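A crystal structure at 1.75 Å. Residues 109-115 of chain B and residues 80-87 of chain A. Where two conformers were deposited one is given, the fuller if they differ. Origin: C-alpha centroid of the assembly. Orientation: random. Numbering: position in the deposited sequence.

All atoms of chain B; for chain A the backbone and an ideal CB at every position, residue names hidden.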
# COMPACT_ATOMS: atom_id res chain seq x y z
N GLY B 109 -2.34 9.15 2.72
CA GLY B 109 -2.86 7.85 2.28
C GLY B 109 -2.82 6.82 3.38
O GLY B 109 -2.16 7.00 4.40
N TRP B 110 -3.53 5.72 3.17
CA TRP B 110 -3.52 4.63 4.14
C TRP B 110 -3.88 3.30 3.50
O TRP B 110 -4.47 3.25 2.41
CB TRP B 110 -4.42 4.95 5.35
CG TRP B 110 -5.90 4.93 5.06
CD1 TRP B 110 -6.66 5.95 4.55
CD2 TRP B 110 -6.80 3.85 5.31
NE1 TRP B 110 -7.97 5.56 4.45
CE2 TRP B 110 -8.09 4.27 4.91
CE3 TRP B 110 -6.64 2.55 5.82
CZ2 TRP B 110 -9.22 3.45 5.00
CZ3 TRP B 110 -7.77 1.72 5.92
CH2 TRP B 110 -9.04 2.18 5.51
N SER B 111 -3.52 2.22 4.17
CA SER B 111 -3.83 0.90 3.65
C SER B 111 -4.06 -0.10 4.76
O SER B 111 -3.72 0.13 5.92
CB SER B 111 -2.72 0.41 2.72
OG SER B 111 -1.51 0.24 3.41
N THR B 112 -4.64 -1.22 4.37
CA THR B 112 -4.86 -2.32 5.27
C THR B 112 -4.64 -3.62 4.52
O THR B 112 -4.61 -3.66 3.28
CB THR B 112 -6.28 -2.29 5.88
OG1 THR B 112 -6.37 -3.30 6.90
CG2 THR B 112 -7.35 -2.53 4.82
N TYR B 113 -4.45 -4.70 5.27
CA TYR B 113 -4.35 -6.00 4.65
C TYR B 113 -4.73 -7.05 5.67
O TYR B 113 -4.81 -6.76 6.87
CB TYR B 113 -2.93 -6.24 4.09
CG TYR B 113 -1.86 -6.35 5.15
CD1 TYR B 113 -1.52 -7.58 5.70
CD2 TYR B 113 -1.20 -5.21 5.61
CE1 TYR B 113 -0.55 -7.68 6.68
CE2 TYR B 113 -0.22 -5.30 6.59
CZ TYR B 113 0.10 -6.55 7.12
OH TYR B 113 1.06 -6.66 8.09
N ARG B 114 -4.97 -8.25 5.19
CA ARG B 114 -5.26 -9.37 6.06
C ARG B 114 -3.93 -9.94 6.55
O ARG B 114 -3.18 -10.58 5.78
CB ARG B 114 -6.10 -10.39 5.32
CG ARG B 114 -7.00 -11.20 6.21
CD ARG B 114 -6.43 -12.56 6.42
NE ARG B 114 -7.49 -13.55 6.45
CZ ARG B 114 -7.93 -14.16 7.54
NH1 ARG B 114 -7.38 -13.90 8.72
NH2 ARG B 114 -8.91 -15.05 7.44
N GLY B 115 -3.62 -9.68 7.81
CA GLY B 115 -2.34 -10.06 8.40
C GLY B 115 -2.30 -11.53 8.77
O GLY B 115 -3.32 -12.20 8.76
N UNK A 80 -13.04 -12.74 -0.50
CA UNK A 80 -12.29 -11.71 0.21
C UNK A 80 -12.94 -11.49 1.56
O UNK A 80 -14.16 -11.59 1.67
CB UNK A 80 -12.23 -10.41 -0.59
N UNK A 81 -12.13 -11.20 2.58
CA UNK A 81 -12.70 -10.85 3.88
C UNK A 81 -13.14 -9.38 3.91
O UNK A 81 -13.88 -8.98 4.79
CB UNK A 81 -11.69 -11.12 4.99
N UNK A 82 -12.68 -8.59 2.95
CA UNK A 82 -13.09 -7.19 2.88
C UNK A 82 -14.37 -7.06 2.07
O UNK A 82 -14.42 -7.47 0.91
CB UNK A 82 -11.98 -6.33 2.27
N UNK A 83 -15.40 -6.51 2.69
CA UNK A 83 -16.73 -6.45 2.06
C UNK A 83 -16.90 -5.26 1.11
O UNK A 83 -17.65 -5.34 0.14
CB UNK A 83 -17.81 -6.38 3.14
N UNK A 84 -16.22 -4.16 1.41
CA UNK A 84 -16.22 -2.96 0.57
C UNK A 84 -15.04 -2.10 1.01
O UNK A 84 -14.37 -2.43 1.99
CB UNK A 84 -17.54 -2.19 0.68
N UNK A 85 -14.79 -1.03 0.28
CA UNK A 85 -13.70 -0.13 0.58
C UNK A 85 -14.26 1.28 0.69
O UNK A 85 -14.68 1.87 -0.30
CB UNK A 85 -12.60 -0.21 -0.48
N UNK A 86 -14.28 1.80 1.92
CA UNK A 86 -14.81 3.12 2.19
C UNK A 86 -13.67 4.09 2.50
O UNK A 86 -12.83 3.81 3.37
CB UNK A 86 -15.81 3.07 3.35
N UNK A 87 -13.64 5.21 1.78
CA UNK A 87 -12.71 6.31 2.07
C UNK A 87 -13.49 7.48 2.67
O UNK A 87 -14.53 7.90 2.12
CB UNK A 87 -11.97 6.75 0.81

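The two stretches run nearly antiparallel, at 157° between their N-to-C directions, but their axes come no closer than 10.4 Å. That is too far for backbone pairing, so any contact depends on side chains spanning the gap.

Position 80 has an extended backbone (phi/psi -153/146) and an ideal CB with nothing of chain B within 5.5 Å. Chain B sets no preference, and a small or polar residue would do as well as a long one. The residue is Ser A80, whose OG instead accepts a hydrogen bond from the backbone N of position 82 at 3.1 Å, with an N-H...O angle of 147°.

Position 81 points toward chain B, and its ideal CB lies 4.8 Å from Arg B114 CG. What chain B offers here is the aliphatic part of an arginine, with the guanidinium farther along. A branched or medium aliphatic side chain would suit the methylenes; an acid could instead seek the charge. The deposited Val A81, chi1 m, takes the apolar option: its CG2 packs 3.8 Å from Arg B114 CG, while CG1 lies obliquely to the guanidinium.

Position 82 also points toward chain B, yet no atom there comes within 5.5 Å of its ideal CB. A small side chain would leave the space unfilled; a long aliphatic or aromatic one could reach the backbone around Tyr B113 and the methyl of Thr B112. It is Phe A82, with chi1 m. Its ring tip meets the backbone edge-on, CZ lying 3.8 Å from both Tyr B113 C and Arg B114 N, and its CE2 is 3.9 Å from Thr B112 CG2, which sits obliquely to the ring. With 67 Å² covered by chain B, it has the largest share in its stretch.

Positions 83 and 84 are out of reach, so chain B discriminates little between side chains. They are Thr A83 and Arg A84; the arginine finds hydrogen-bond partners elsewhere in the structure.

Position 85 points sideways across open space, compatible with many residues. Ala A85 CB lies 7.4 Å from Trp B110 CH2.

Position 86 is sideways too, but its backbone O lies 4.0 Å from Trp B110 CZ2, at the edge of the indole near its plane. Since the main chain makes this contact, many side chains are admissible. Gln A86 CB, the nearest atom of its side chain, lies 6.8 Å from Trp B110 CZ2.

Position 87 is sideways, and chain B imposes little, so an aliphatic or a polar side chain would be compatible. Ile A87 CG2 comes to 5.1 Å from Trp B110 NE1, beyond contact distance.

Chain A, residues 80-87: SVFTRAQI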
# COMPACT_ATOMS: atom_id res chain seq x y z
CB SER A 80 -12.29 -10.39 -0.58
OG SER A 80 -11.63 -9.37 0.15
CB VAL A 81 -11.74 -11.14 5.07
CG1 VAL A 81 -11.35 -12.63 5.10
CG2 VAL A 81 -10.51 -10.23 5.05
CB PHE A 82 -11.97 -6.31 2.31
CG PHE A 82 -10.71 -6.39 3.10
CD1 PHE A 82 -9.64 -7.15 2.65
CD2 PHE A 82 -10.59 -5.73 4.32
CE1 PHE A 82 -8.47 -7.25 3.39
CE2 PHE A 82 -9.41 -5.82 5.08
CZ PHE A 82 -8.35 -6.58 4.60
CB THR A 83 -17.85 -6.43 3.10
OG1 THR A 83 -17.68 -5.31 3.97
CG2 THR A 83 -17.84 -7.71 3.92
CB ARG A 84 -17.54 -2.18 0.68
CG ARG A 84 -18.06 -1.96 2.10
CD ARG A 84 -19.47 -1.38 2.08
NE ARG A 84 -20.34 -2.13 1.17
CZ ARG A 84 -20.87 -3.32 1.46
NH1 ARG A 84 -21.64 -3.93 0.57
NH2 ARG A 84 -20.61 -3.90 2.62
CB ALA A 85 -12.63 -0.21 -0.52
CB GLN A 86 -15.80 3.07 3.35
CG GLN A 86 -16.38 4.43 3.72
CD GLN A 86 -17.34 4.37 4.90
OE1 GLN A 86 -17.08 4.97 5.94
NE2 GLN A 86 -18.44 3.65 4.73
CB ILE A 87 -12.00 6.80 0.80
CG1 ILE A 87 -11.19 5.68 0.15
CG2 ILE A 87 -11.07 7.98 1.14
CD1 ILE A 87 -10.68 6.08 -1.24
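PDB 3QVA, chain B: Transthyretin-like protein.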